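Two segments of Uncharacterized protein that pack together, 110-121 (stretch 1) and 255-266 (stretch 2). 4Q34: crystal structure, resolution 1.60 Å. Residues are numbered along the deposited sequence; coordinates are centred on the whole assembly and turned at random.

Stretch 1, residues 110-121: EVWFNRFRVGIW
Stretch 2 (255-266) ERPELYEWTRRL

The most unusual feature of this contact is an arginine acting as a knob: the side chain of Arg 115 sits among Glu 258, Glu 261, Trp 262 and Arg 265, and its residue has 138 Å² covered by stretch 2. Its chi angles of 174° (t), 58° (p), 167° (t) and -173° bring the guanidinium to the second helix although CA-to-CB points sideways. NH1 of Arg 115 donates to the backbone O of Glu 258 (3.0 Å, N-H...O 151°) and to OE1 of Glu 261 (2.9 Å, 144°); NH2 of Arg 115 reaches the same Glu 261 OE1 at 3.0 Å (138°), making a salt bridge. These acceptors lie near the guanidinium plane, where N-H groups point, while Trp 262 CZ2 covers one face, 3.5 Å from Arg 115 NE. The like charge of Arg 265 is close, NH1 being 3.2 Å from Arg 115 NH2; both are donors and no hydrogen bond forms. Glu 261, m at chi1 and t at chi2, supplies compensating negative charge.

The backbone frame is two helices, 110-115 and 257-266, running in nearly the same direction (26° between axes, signed crossing -26°), with closest axial approach 9.0 Å. Register is set by Arg 115 and Glu 258, whose CA atoms are 4.9 Å apart. Helix 1 closes in a Schellman motif: Arg 117 takes phi/psi 62/41, with Arg 117 N bonded to Asn 114 O at 2.9 Å and Val 118 N to Phe 113 O at 3.2 Å. Arg 256 is the N-cap residue of helix 2 (phi/psi -126/95), its O accepting from Tyr 260 N at 2.9 Å.

Near the end of helix 1, Trp 262 (chi1 -57°, chi2 113°) donates from NE1 to the backbone O of Arg 115 at 2.8 Å (139°). The acceptor lies at the indole edge, leaving a ring face for Arg 117 NH1, 3.4 Å from Trp 262 CG. A buried tryptophan thus serves both as donor and as a flat surface beside cationic groups.

Beyond the turn, the chain extends through Gly 119 (169/-172) to Ile 120 (-107/107). Ile 120, m at both chi angles, points toward stretch 2 and sets CD1 3.7 Å from Leu 259 CD1, an apolar contact. Leu 259 (chi1 -67°, chi2 92°) is buried, its CD2 also 3.9 Å from Arg 117 CG. Ile 120 CG2 covers one face of the Arg 256 guanidinium, 3.4 Å from NH2 of Arg 256. In all, 643 Å² is buried.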

# COMPACT_ATOMS: atom_id res chain seq x y z
N GLU A 110 5.27 15.69 17.00
CA GLU A 110 5.79 15.68 18.36
C GLU A 110 4.78 15.16 19.39
O GLU A 110 5.15 14.56 20.44
CB GLU A 110 6.33 17.07 18.73
CG GLU A 110 7.45 17.56 17.80
CD GLU A 110 6.99 18.19 16.49
OE1 GLU A 110 5.75 18.37 16.27
OE2 GLU A 110 7.89 18.53 15.67
N VAL A 111 3.51 15.44 19.15
CA VAL A 111 2.42 14.89 19.96
C VAL A 111 2.30 13.38 19.78
O VAL A 111 2.27 12.63 20.76
CB VAL A 111 1.08 15.59 19.68
CG1 VAL A 111 -0.01 14.99 20.55
CG2 VAL A 111 1.19 17.10 19.91
N TRP A 112 2.30 12.89 18.53
CA TRP A 112 2.34 11.46 18.32
C TRP A 112 3.50 10.73 18.99
O TRP A 112 3.33 9.63 19.49
CB TRP A 112 2.31 11.09 16.83
CG TRP A 112 1.02 11.39 16.12
CD1 TRP A 112 0.80 12.38 15.22
CD2 TRP A 112 -0.20 10.66 16.24
NE1 TRP A 112 -0.52 12.34 14.76
CE2 TRP A 112 -1.15 11.29 15.38
CE3 TRP A 112 -0.60 9.55 16.99
CZ2 TRP A 112 -2.46 10.82 15.23
CZ3 TRP A 112 -1.91 9.07 16.84
CH2 TRP A 112 -2.83 9.72 15.99
N PHE A 113 4.68 11.34 19.01
CA PHE A 113 5.85 10.75 19.70
C PHE A 113 5.49 10.45 21.15
O PHE A 113 5.74 9.37 21.66
CB PHE A 113 6.98 11.76 19.59
CG PHE A 113 8.28 11.37 20.23
CD1 PHE A 113 8.52 11.62 21.57
CD2 PHE A 113 9.31 10.83 19.46
CE1 PHE A 113 9.75 11.31 22.14
CE2 PHE A 113 10.54 10.53 20.03
CZ PHE A 113 10.76 10.78 21.37
N ASN A 114 4.88 11.42 21.82
CA ASN A 114 4.41 11.22 23.19
C ASN A 114 3.28 10.21 23.32
O ASN A 114 3.32 9.34 24.16
CB ASN A 114 3.92 12.55 23.76
CG ASN A 114 5.04 13.51 24.04
OD1 ASN A 114 6.10 13.44 23.45
ND2 ASN A 114 4.79 14.44 24.94
N ARG A 115 2.27 10.33 22.44
CA ARG A 115 1.11 9.46 22.44
C ARG A 115 1.50 7.99 22.28
O ARG A 115 0.85 7.10 22.83
CB ARG A 115 0.20 9.86 21.26
CG ARG A 115 -0.98 8.95 21.03
CD ARG A 115 -1.86 8.88 22.27
NE ARG A 115 -3.16 8.27 21.99
CZ ARG A 115 -4.15 8.23 22.88
NH1 ARG A 115 -3.99 8.74 24.09
NH2 ARG A 115 -5.32 7.70 22.54
N PHE A 116 2.56 7.75 21.52
CA PHE A 116 3.08 6.40 21.26
C PHE A 116 4.07 5.91 22.32
O PHE A 116 4.55 4.78 22.25
CB PHE A 116 3.71 6.33 19.86
CG PHE A 116 2.70 6.48 18.73
CD1 PHE A 116 1.34 6.23 18.93
CD2 PHE A 116 3.12 6.86 17.47
CE1 PHE A 116 0.43 6.32 17.89
CE2 PHE A 116 2.21 6.95 16.43
CZ PHE A 116 0.88 6.67 16.63
N ARG A 117 4.36 6.80 23.28
CA ARG A 117 5.19 6.51 24.42
C ARG A 117 6.61 6.14 24.00
O ARG A 117 7.25 5.28 24.59
CB ARG A 117 4.53 5.48 25.31
CG ARG A 117 3.12 5.85 25.77
CD ARG A 117 2.64 5.12 27.04
NE ARG A 117 3.03 3.71 27.00
CZ ARG A 117 2.44 2.78 26.27
NH1 ARG A 117 1.38 3.08 25.53
NH2 ARG A 117 2.95 1.57 26.21
N VAL A 118 7.13 6.85 23.01
CA VAL A 118 8.56 6.75 22.70
C VAL A 118 9.32 7.57 23.74
O VAL A 118 10.43 7.24 24.11
CB VAL A 118 8.88 7.27 21.29
CG1 VAL A 118 10.35 7.15 20.95
CG2 VAL A 118 8.06 6.50 20.25
N GLY A 119 8.66 8.61 24.25
CA GLY A 119 9.30 9.51 25.21
C GLY A 119 8.44 10.74 25.42
O GLY A 119 7.31 10.81 24.95
N ILE A 120 8.97 11.71 26.13
CA ILE A 120 8.33 13.02 26.20
C ILE A 120 9.21 13.93 25.35
O ILE A 120 10.33 14.31 25.75
CB ILE A 120 8.24 13.58 27.63
CG1 ILE A 120 7.53 12.58 28.56
CG2 ILE A 120 7.53 14.93 27.62
CD1 ILE A 120 6.15 12.19 28.10
N TRP A 121 8.69 14.26 24.18
CA TRP A 121 9.44 14.98 23.18
C TRP A 121 10.08 16.22 23.83
O TRP A 121 9.41 16.93 24.58
CB TRP A 121 8.53 15.38 22.01
CG TRP A 121 9.27 16.20 21.02
CD1 TRP A 121 9.44 17.55 21.01
CD2 TRP A 121 10.00 15.70 19.92
NE1 TRP A 121 10.22 17.92 19.95
CE2 TRP A 121 10.59 16.80 19.28
CE3 TRP A 121 10.22 14.42 19.42
CZ2 TRP A 121 11.37 16.66 18.14
CZ3 TRP A 121 10.99 14.28 18.31
CH2 TRP A 121 11.56 15.39 17.67
N GLU A 255 -1.05 13.68 34.55
CA GLU A 255 -0.49 14.97 34.09
C GLU A 255 -0.50 15.10 32.56
O GLU A 255 -0.71 16.20 32.07
CB GLU A 255 0.93 15.20 34.65
CG GLU A 255 1.90 14.05 34.46
N ARG A 256 -0.28 14.00 31.83
CA ARG A 256 -0.31 13.99 30.38
C ARG A 256 -1.28 12.92 29.85
O ARG A 256 -0.91 11.75 29.72
CB ARG A 256 1.10 13.70 29.83
CG ARG A 256 2.12 14.78 30.17
CD ARG A 256 3.51 14.29 29.85
NE ARG A 256 4.55 15.30 30.06
CZ ARG A 256 4.80 16.33 29.24
NH1 ARG A 256 4.07 16.54 28.15
NH2 ARG A 256 5.78 17.18 29.54
N PRO A 257 -2.53 13.32 29.55
CA PRO A 257 -3.59 12.43 29.06
C PRO A 257 -3.19 11.67 27.80
O PRO A 257 -3.65 10.54 27.62
CB PRO A 257 -4.75 13.39 28.74
CG PRO A 257 -4.54 14.55 29.65
CD PRO A 257 -3.06 14.66 29.92
N GLU A 258 -2.36 12.26 26.94
CA GLU A 258 -1.88 11.52 25.77
C GLU A 258 -1.22 10.18 26.17
O GLU A 258 -1.34 9.20 25.43
CB GLU A 258 -0.90 12.33 24.93
CG GLU A 258 -1.48 13.57 24.26
CD GLU A 258 -2.29 13.32 22.98
OE1 GLU A 258 -2.41 12.19 22.49
OE2 GLU A 258 -2.82 14.32 22.44
N LEU A 259 -0.55 10.15 27.32
CA LEU A 259 0.04 8.90 27.80
C LEU A 259 -0.85 8.18 28.83
O LEU A 259 -0.92 6.93 28.84
CB LEU A 259 1.42 9.15 28.39
CG LEU A 259 2.55 9.57 27.41
CD1 LEU A 259 2.69 11.07 27.29
CD2 LEU A 259 3.87 8.99 27.90
N TYR A 260 -1.55 8.94 29.66
CA TYR A 260 -2.31 8.34 30.76
C TYR A 260 -3.51 7.55 30.27
O TYR A 260 -3.90 6.58 30.89
CB TYR A 260 -2.70 9.37 31.84
CG TYR A 260 -3.26 8.74 33.09
CD1 TYR A 260 -2.43 8.07 33.98
CD2 TYR A 260 -4.61 8.76 33.35
CE1 TYR A 260 -2.92 7.45 35.10
CE2 TYR A 260 -5.12 8.15 34.49
CZ TYR A 260 -4.26 7.49 35.36
OH TYR A 260 -4.76 6.87 36.48
N GLU A 261 -4.05 7.92 29.12
CA GLU A 261 -5.13 7.14 28.55
C GLU A 261 -4.75 5.69 28.42
O GLU A 261 -5.61 4.84 28.58
CB GLU A 261 -5.53 7.68 27.19
CG GLU A 261 -6.29 8.99 27.33
CD GLU A 261 -6.98 9.44 26.05
OE1 GLU A 261 -6.76 8.84 24.97
OE2 GLU A 261 -7.77 10.41 26.15
N TRP A 262 -3.47 5.39 28.15
CA TRP A 262 -3.02 4.00 28.04
C TRP A 262 -3.04 3.30 29.40
O TRP A 262 -3.40 2.16 29.51
CB TRP A 262 -1.65 3.88 27.35
CG TRP A 262 -1.64 4.49 26.01
CD1 TRP A 262 -0.94 5.60 25.60
CD2 TRP A 262 -2.39 4.04 24.86
NE1 TRP A 262 -1.21 5.87 24.28
CE2 TRP A 262 -2.09 4.92 23.80
CE3 TRP A 262 -3.28 2.98 24.64
CZ2 TRP A 262 -2.68 4.80 22.54
CZ3 TRP A 262 -3.85 2.83 23.34
CH2 TRP A 262 -3.53 3.73 22.32
N THR A 263 -2.63 4.00 30.45
CA THR A 263 -2.81 3.45 31.78
C THR A 263 -4.24 3.09 32.11
O THR A 263 -4.48 2.04 32.70
CB THR A 263 -2.33 4.49 32.83
OG1 THR A 263 -1.02 4.92 32.45
CG2 THR A 263 -2.30 3.91 34.20
N ARG A 264 -5.16 3.99 31.79
CA ARG A 264 -6.60 3.74 32.01
C ARG A 264 -7.07 2.54 31.21
O ARG A 264 -7.91 1.75 31.70
CB ARG A 264 -7.47 4.93 31.58
CG ARG A 264 -7.02 6.30 32.07
CD ARG A 264 -8.03 7.36 31.64
NE ARG A 264 -8.91 7.69 32.73
CZ ARG A 264 -8.77 8.74 33.53
NH1 ARG A 264 -7.81 9.64 33.33
NH2 ARG A 264 -9.62 8.91 34.52
N ARG A 265 -6.54 2.39 30.00
CA ARG A 265 -6.92 1.28 29.12
C ARG A 265 -6.47 -0.08 29.66
O ARG A 265 -7.23 -1.04 29.64
CB ARG A 265 -6.43 1.52 27.69
CG ARG A 265 -7.37 2.53 27.04
CD ARG A 265 -6.76 3.11 25.80
NE ARG A 265 -7.78 3.92 25.15
CZ ARG A 265 -7.55 4.74 24.15
NH1 ARG A 265 -6.32 4.92 23.69
NH2 ARG A 265 -8.58 5.39 23.63
N LEU A 266 -5.25 -0.14 30.20
CA LEU A 266 -4.77 -1.36 30.83
C LEU A 266 -5.74 -1.76 31.94
O LEU A 266 -6.20 -2.90 31.97
CB LEU A 266 -3.34 -1.20 31.36
CG LEU A 266 -2.80 -2.41 32.13
CD1 LEU A 266 -2.91 -3.68 31.33
CD2 LEU A 266 -1.37 -2.17 32.61